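Local coordinates for integron cassette protein Vpc_cass2 (Vibrio paracholerae, PDB 3JRT) that is of unknown function but forms an all-helical dimer, encoded by a mobile integron gene cassette, a source of novel protein folds, at residues Ile29-Ile34 / Gln90-Glu95; Asp51-Gly54 / Leu58-Pro61; Gly108-Glu113 / Leu160-Pro165. All blocks are in the same frame, centred on the assembly; numbering follows the deposited sequence. Where two conformers were deposited one is given.

Contact 1 (Ile29-Ile34 / Gln90-Glu95)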
# COMPACT_ATOMS: atom_id res chain seq x y z
N ILE A 29 16.82 -2.41 18.20
CA ILE A 29 15.62 -3.22 18.13
C ILE A 29 14.70 -2.70 17.02
O ILE A 29 14.15 -3.48 16.23
CB ILE A 29 14.86 -3.20 19.45
CG1 ILE A 29 15.56 -4.07 20.49
CG2 ILE A 29 13.44 -3.70 19.25
CD1 ILE A 29 14.97 -3.94 21.87
N GLU A 30 14.53 -1.38 16.98
CA GLU A 30 13.63 -0.74 16.04
C GLU A 30 14.17 -0.98 14.64
O GLU A 30 13.43 -1.35 13.73
CB GLU A 30 13.53 0.76 16.36
CG GLU A 30 13.30 1.65 15.14
CD GLU A 30 13.52 3.12 15.45
OE1 GLU A 30 13.50 3.48 16.64
OE2 GLU A 30 13.72 3.93 14.50
N ILE A 31 15.47 -0.78 14.48
CA ILE A 31 16.15 -0.97 13.22
C ILE A 31 16.03 -2.41 12.71
O ILE A 31 15.70 -2.61 11.54
CB ILE A 31 17.63 -0.52 13.30
CG1 ILE A 31 17.71 0.99 13.45
CG2 ILE A 31 18.39 -0.94 12.05
CD1 ILE A 31 19.10 1.49 13.82
N GLU A 32 16.27 -3.40 13.56
CA GLU A 32 16.07 -4.79 13.13
C GLU A 32 14.63 -4.99 12.64
O GLU A 32 14.40 -5.64 11.63
CB GLU A 32 16.38 -5.78 14.25
CG GLU A 32 16.44 -7.25 13.80
CD GLU A 32 15.07 -7.92 13.71
OE1 GLU A 32 14.10 -7.44 14.34
OE2 GLU A 32 14.95 -8.95 13.00
N GLU A 33 13.68 -4.42 13.38
CA GLU A 33 12.27 -4.53 13.03
C GLU A 33 11.97 -3.98 11.64
O GLU A 33 11.40 -4.66 10.80
CB GLU A 33 11.40 -3.79 14.04
CG GLU A 33 11.22 -4.55 15.33
CD GLU A 33 10.32 -3.84 16.31
OE1 GLU A 33 10.09 -2.62 16.16
OE2 GLU A 33 9.85 -4.52 17.25
N ILE A 34 12.36 -2.74 11.43
CA ILE A 34 12.11 -2.04 10.20
C ILE A 34 12.78 -2.74 9.02
O ILE A 34 12.15 -2.96 7.98
CB ILE A 34 12.56 -0.60 10.31
CG1 ILE A 34 11.67 0.14 11.32
CG2 ILE A 34 12.51 0.07 8.95
CD1 ILE A 34 12.19 1.52 11.70
N GLN A 90 18.94 8.00 6.33
CA GLN A 90 19.20 9.38 6.75
C GLN A 90 19.02 9.58 8.26
O GLN A 90 19.48 10.59 8.81
CB GLN A 90 18.35 10.38 5.95
CG GLN A 90 16.85 10.30 6.18
CD GLN A 90 16.07 11.22 5.23
OE1 GLN A 90 16.65 11.81 4.32
NE2 GLN A 90 14.77 11.34 5.46
N LYS A 91 18.38 8.63 8.93
CA LYS A 91 18.20 8.74 10.37
C LYS A 91 19.31 8.04 11.16
O LYS A 91 19.55 8.38 12.31
CB LYS A 91 16.83 8.22 10.80
CG LYS A 91 16.66 8.20 12.31
CD LYS A 91 15.20 8.30 12.70
CE LYS A 91 15.06 8.42 14.21
NZ LYS A 91 13.65 8.22 14.67
N TYR A 92 19.99 7.08 10.54
CA TYR A 92 20.94 6.25 11.27
C TYR A 92 22.33 6.03 10.64
O TYR A 92 22.74 4.89 10.42
CB TYR A 92 20.31 4.89 11.60
CG TYR A 92 19.13 4.98 12.57
CD1 TYR A 92 19.27 5.57 13.81
CD2 TYR A 92 17.88 4.45 12.22
CE1 TYR A 92 18.20 5.65 14.69
CE2 TYR A 92 16.81 4.52 13.10
CZ TYR A 92 16.98 5.12 14.33
OH TYR A 92 15.92 5.20 15.21
N GLY A 93 23.08 7.11 10.40
CA GLY A 93 24.52 7.00 10.16
C GLY A 93 25.23 6.28 11.30
O GLY A 93 26.46 6.18 11.34
N LYS A 94 24.46 5.81 12.27
CA LYS A 94 24.98 4.92 13.30
C LYS A 94 25.21 3.53 12.75
O LYS A 94 25.12 2.57 13.49
CB LYS A 94 24.02 4.83 14.46
CG LYS A 94 22.79 5.56 14.19
CD LYS A 94 22.43 6.47 15.28
CE LYS A 94 21.62 7.60 14.71
NZ LYS A 94 20.65 8.12 15.67
N GLU A 95 25.50 3.42 11.46
CA GLU A 95 25.84 2.15 10.84
C GLU A 95 26.89 2.30 9.74
O GLU A 95 27.93 1.63 9.77
CB GLU A 95 24.57 1.46 10.29
CG GLU A 95 23.70 2.34 9.40
CD GLU A 95 22.31 1.75 9.16
OE1 GLU A 95 22.08 0.57 9.50
OE2 GLU A 95 21.44 2.47 8.62
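Tyr92 reaches across to helix 27-53 and meets two consecutive residues there: its hydroxyl meets Glu30 and its ring meets Ile31, joining the start of helix 27-53 to the loop just past helix 64-91 in this all-helical fold. Tyr92 is the first residue past the C-terminal end of helix 64-91, where the backbone leaves helical geometry. Its CG lies beside the backbone N and anti to the carbonyl carbon (chi1 -65°), which sends the ring out toward the neighbouring helix. One ring face is covered from within its own segment by Lys91, whose CG sits over the centre. On the opposite face lies the end of Ile31: CD1 stands 3.7 Å from the centroid of the Tyr92 ring, close enough to the normal for a CH-pi contact, and its nearest ring atom is Tyr92 CD2 at 3.6 Å. Ile31 CG1 backs this up lower on the same branch, touching CD2 and CE2, so the ring is clamped between an isoleucine branch and the aliphatic stem of a lysine. Glu30, extended beyond CG, brings its carboxylate to the ring edge with the two planes 65° apart. Glu30 OE1 forms a salt bridge with Lys134 of the second subunit, so this buried acid ties the tyrosine to the dimer interface. Lys91 NZ, 4.3 Å from Glu30 OE2, is too far for a salt bridge but probably adds to the positive field around the carboxylate. The Tyr92 hydroxyl, OH, donates to the second oxygen, Glu30 OE2, at 2.6 Å, from above the carboxylate plane.

Contact 2 (Asp51-Gly54 / Leu58-Pro61)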
# COMPACT_ATOMS: atom_id res chain seq x y z
N ASP A 51 3.19 -12.78 -9.92
CA ASP A 51 2.14 -13.80 -9.96
C ASP A 51 1.03 -13.39 -10.93
O ASP A 51 0.65 -14.16 -11.81
CB ASP A 51 1.56 -14.06 -8.57
CG ASP A 51 2.48 -14.89 -7.70
OD1 ASP A 51 3.50 -15.37 -8.23
OD2 ASP A 51 2.19 -15.05 -6.49
N TYR A 52 0.53 -12.17 -10.77
CA TYR A 52 -0.58 -11.70 -11.61
C TYR A 52 -0.16 -11.47 -13.07
O TYR A 52 -0.93 -11.75 -13.98
CB TYR A 52 -1.29 -10.48 -11.00
CG TYR A 52 -2.22 -10.91 -9.89
CD1 TYR A 52 -1.77 -10.97 -8.58
CD2 TYR A 52 -3.52 -11.29 -10.16
CE1 TYR A 52 -2.62 -11.39 -7.56
CE2 TYR A 52 -4.38 -11.71 -9.15
CZ TYR A 52 -3.92 -11.76 -7.85
OH TYR A 52 -4.75 -12.19 -6.85
N GLU A 53 1.06 -11.00 -13.28
CA GLU A 53 1.57 -10.85 -14.63
C GLU A 53 1.69 -12.20 -15.32
O GLU A 53 1.74 -12.28 -16.54
CB GLU A 53 2.90 -10.11 -14.63
CG GLU A 53 2.74 -8.60 -14.49
CD GLU A 53 1.88 -8.00 -15.60
OE1 GLU A 53 2.26 -8.12 -16.78
OE2 GLU A 53 0.83 -7.41 -15.29
N GLY A 54 1.72 -13.27 -14.54
CA GLY A 54 1.79 -14.61 -15.11
C GLY A 54 0.43 -15.08 -15.60
O GLY A 54 0.29 -16.19 -16.10
N LEU A 58 -5.07 -11.31 -18.18
CA LEU A 58 -5.18 -10.01 -17.54
C LEU A 58 -4.64 -8.86 -18.39
O LEU A 58 -4.84 -7.69 -18.06
CB LEU A 58 -4.53 -10.01 -16.15
CG LEU A 58 -5.36 -10.78 -15.13
CD1 LEU A 58 -4.70 -10.76 -13.75
CD2 LEU A 58 -6.79 -10.22 -15.08
N ARG A 59 -3.99 -9.19 -19.50
CA ARG A 59 -3.49 -8.16 -20.41
C ARG A 59 -4.51 -7.80 -21.49
O ARG A 59 -4.23 -6.99 -22.38
CB ARG A 59 -2.16 -8.60 -21.04
CG ARG A 59 -0.99 -8.56 -20.05
CD ARG A 59 0.25 -9.21 -20.63
NE ARG A 59 1.26 -9.42 -19.60
CZ ARG A 59 2.45 -9.98 -19.83
NH1 ARG A 59 2.76 -10.39 -21.06
NH2 ARG A 59 3.32 -10.14 -18.84
N GLU A 60 -5.69 -8.41 -21.42
CA GLU A 60 -6.75 -8.12 -22.38
C GLU A 60 -7.46 -6.82 -22.02
O GLU A 60 -7.47 -6.42 -20.86
CB GLU A 60 -7.73 -9.29 -22.47
CG GLU A 60 -7.12 -10.50 -23.12
CD GLU A 60 -8.02 -11.70 -23.05
OE1 GLU A 60 -9.16 -11.56 -22.55
OE2 GLU A 60 -7.60 -12.79 -23.48
N PRO A 61 -8.03 -6.15 -23.03
CA PRO A 61 -8.63 -4.82 -22.82
C PRO A 61 -9.73 -4.77 -21.75
O PRO A 61 -9.81 -3.78 -21.02
CB PRO A 61 -9.21 -4.48 -24.19
CG PRO A 61 -8.40 -5.31 -25.17
CD PRO A 61 -8.11 -6.58 -24.43
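Glu53 and Arg59 close the turn that follows helix 27-53 with a salt bridge, while Tyr52 and Leu58 pack beside it on the buried side. The apolar half is a small, close touch: Leu58 CD1 comes in at the edge of the Tyr52 ring, near its plane, 3.8 Å from Tyr52 CD2. Tyr52 OH hydrogen-bonds Asp51 of the second subunit, and Tyr52 packs on Val48 of that subunit. Toward solvent, the exposed Arg59 stretches its chain from CG to NE and turns the guanidinium side-on to a single carboxylate oxygen. Arg59 NH2 lies 3.1 Å from Glu53 OE1 and Arg59 NE 3.3 Å from the same atom, both bonds bent, with N-H...O angles of 143° and 137°. The two nitrogens arrive from one face of the carboxylate, NE on its syn side and NH2 on its anti side. Glu53 bends at chi2 (-58°) to bring OE1 within their range. Its other oxygen, OE2, takes a hydrogen bond from Trp71 NE1 and a salt bridge from Arg67, so both ends of the carboxylate are held. Helix 64-91 thus backs the turn, Arg67 and Trp71 holding Glu53 while Ile70 touches both Tyr52 and Leu58.

Contact 3 (Gly108-Glu113 / Leu160-Pro165); sequences GVYNNE and LDWICP
Trp162 lays its indole against Tyr110 and Glu113, which stand about one helical turn apart on helix 104-116. The tyrosine and indole planes are nearly parallel, 14° apart, but the rings are slid so far past each other that they barely overlap: the centroids of the Tyr110 ring and the Trp162 five-membered ring are 5.1 Å apart. What touches is one side of the tyrosine, Tyr110 CE1 at 3.5 Å from Trp162 NE1 and Tyr110 CD1 at 3.5 Å from Trp162 CZ2, the two side chains running in opposite directions. Trp162 gets there by holding CG anti to its own amide nitrogen (chi1 -180°), which carries the indole across the gap between the helices. Glu113 meets the six-membered part of the indole with its aliphatic base, Glu113 CB lying 3.6 Å from Trp162 CZ2, while its carboxylate plane is turned 82° from the indole. The contact between the segments is one of carbon and ring surfaces; the tyrosine hydroxyl finds its partner in the backbone oxygen of Ser174. Around this pair, helix 177-188 covers Tyr110 through Leu177 and Val180, Tyr85 of helix 64-91 packs on it too, and Ile163, next to Trp162, reaches Val46 of helix 27-53 and Cys82 of helix 64-91.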
# COMPACT_ATOMS: atom_id res chain seq x y z
N GLY A 108 25.01 2.99 0.51
CA GLY A 108 24.87 4.31 -0.08
C GLY A 108 24.54 4.25 -1.55
O GLY A 108 23.89 5.15 -2.09
N VAL A 109 24.98 3.18 -2.20
CA VAL A 109 24.71 2.99 -3.62
C VAL A 109 23.21 2.82 -3.84
O VAL A 109 22.61 3.51 -4.66
CB VAL A 109 25.43 1.75 -4.17
CG1 VAL A 109 24.88 1.39 -5.54
CG2 VAL A 109 26.94 2.01 -4.23
N TYR A 110 22.62 1.90 -3.10
CA TYR A 110 21.19 1.68 -3.20
C TYR A 110 20.41 2.90 -2.71
O TYR A 110 19.42 3.29 -3.31
CB TYR A 110 20.79 0.39 -2.48
CG TYR A 110 21.12 -0.81 -3.33
CD1 TYR A 110 20.15 -1.48 -4.04
CD2 TYR A 110 22.43 -1.24 -3.46
CE1 TYR A 110 20.46 -2.56 -4.84
CE2 TYR A 110 22.75 -2.31 -4.26
CZ TYR A 110 21.77 -2.97 -4.94
OH TYR A 110 22.11 -4.05 -5.74
N ASN A 111 20.90 3.52 -1.65
CA ASN A 111 20.31 4.76 -1.20
C ASN A 111 20.27 5.78 -2.34
O ASN A 111 19.27 6.48 -2.54
CB ASN A 111 21.07 5.31 0.01
CG ASN A 111 20.38 6.50 0.65
OD1 ASN A 111 20.47 7.62 0.15
ND2 ASN A 111 19.69 6.25 1.74
N ASN A 112 21.34 5.83 -3.12
CA ASN A 112 21.44 6.84 -4.17
C ASN A 112 20.56 6.56 -5.38
O ASN A 112 19.93 7.46 -5.94
CB ASN A 112 22.89 7.01 -4.61
CG ASN A 112 23.13 8.35 -5.27
OD1 ASN A 112 22.54 9.36 -4.87
ND2 ASN A 112 24.00 8.37 -6.27
N GLU A 113 20.51 5.29 -5.78
CA GLU A 113 19.64 4.87 -6.86
C GLU A 113 18.21 5.33 -6.60
O GLU A 113 17.57 5.93 -7.46
CB GLU A 113 19.69 3.36 -6.99
CG GLU A 113 21.07 2.82 -7.27
CD GLU A 113 21.47 2.97 -8.71
OE1 GLU A 113 21.94 1.98 -9.29
OE2 GLU A 113 21.30 4.08 -9.27
N LEU A 160 12.25 -4.82 -11.20
CA LEU A 160 11.77 -5.84 -10.27
C LEU A 160 12.94 -6.71 -9.78
O LEU A 160 13.04 -7.01 -8.59
CB LEU A 160 10.69 -6.71 -10.91
CG LEU A 160 9.33 -6.05 -11.17
CD1 LEU A 160 8.31 -7.05 -11.70
CD2 LEU A 160 8.78 -5.35 -9.92
N ASP A 161 13.80 -7.13 -10.71
CA ASP A 161 14.94 -7.98 -10.35
C ASP A 161 15.91 -7.23 -9.45
O ASP A 161 16.57 -7.82 -8.61
CB ASP A 161 15.67 -8.48 -11.60
CG ASP A 161 15.08 -9.75 -12.14
OD1 ASP A 161 14.11 -10.26 -11.53
OD2 ASP A 161 15.57 -10.25 -13.17
N TRP A 162 15.97 -5.92 -9.65
CA TRP A 162 16.79 -5.05 -8.83
C TRP A 162 16.24 -4.94 -7.40
O TRP A 162 17.00 -4.79 -6.46
CB TRP A 162 16.86 -3.67 -9.47
CG TRP A 162 17.68 -2.67 -8.72
CD1 TRP A 162 19.05 -2.51 -8.78
CD2 TRP A 162 17.20 -1.66 -7.83
NE1 TRP A 162 19.43 -1.47 -7.97
CE2 TRP A 162 18.32 -0.93 -7.37
CE3 TRP A 162 15.93 -1.30 -7.38
CZ2 TRP A 162 18.21 0.14 -6.49
CZ3 TRP A 162 15.82 -0.24 -6.49
CH2 TRP A 162 16.95 0.46 -6.05
N ILE A 163 14.91 -4.99 -7.26
CA ILE A 163 14.31 -5.01 -5.93
C ILE A 163 14.52 -6.37 -5.31
O ILE A 163 15.10 -6.51 -4.24
CB ILE A 163 12.79 -4.77 -5.98
CG1 ILE A 163 12.46 -3.38 -6.53
CG2 ILE A 163 12.19 -4.96 -4.59
CD1 ILE A 163 12.91 -2.26 -5.63
N CYS A 164 14.04 -7.40 -6.00
CA CYS A 164 14.06 -8.74 -5.48
C CYS A 164 13.94 -9.76 -6.61
O CYS A 164 12.84 -10.00 -7.10
CB CYS A 164 12.90 -8.92 -4.52
SG CYS A 164 12.93 -10.49 -3.59
N PRO A 165 15.06 -10.40 -6.98
CA PRO A 165 15.14 -11.41 -8.04
C PRO A 165 14.54 -12.73 -7.57
O PRO A 165 14.46 -12.95 -6.37
CB PRO A 165 16.64 -11.60 -8.25
CG PRO A 165 17.35 -10.79 -7.14
CD PRO A 165 16.30 -10.34 -6.18

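In the fold
Contacts 1 and 2 both use helix 27-53, on opposite sides of the chain's centre, with their centres 38 Å apart. Along the chain, contact 2 is nested inside the loop closed by contact 1, and each also touches the second subunit. Contact 3 lies nearest the middle of the chain, follows both in sequence, and is touched by no other protein chain of the assembly. Chemistry follows place: contact 1 buries a tyrosine-carboxylate bond, contact 2 mixes a salt bridge from an exposed arginine to a partly exposed glutamate with a buried apolar touch, and contact 3, only partly buried, relies on ring and aliphatic surfaces. The end of helix 64-91 and the residues just past it supply one side of contact 1, and the helix backs the other two.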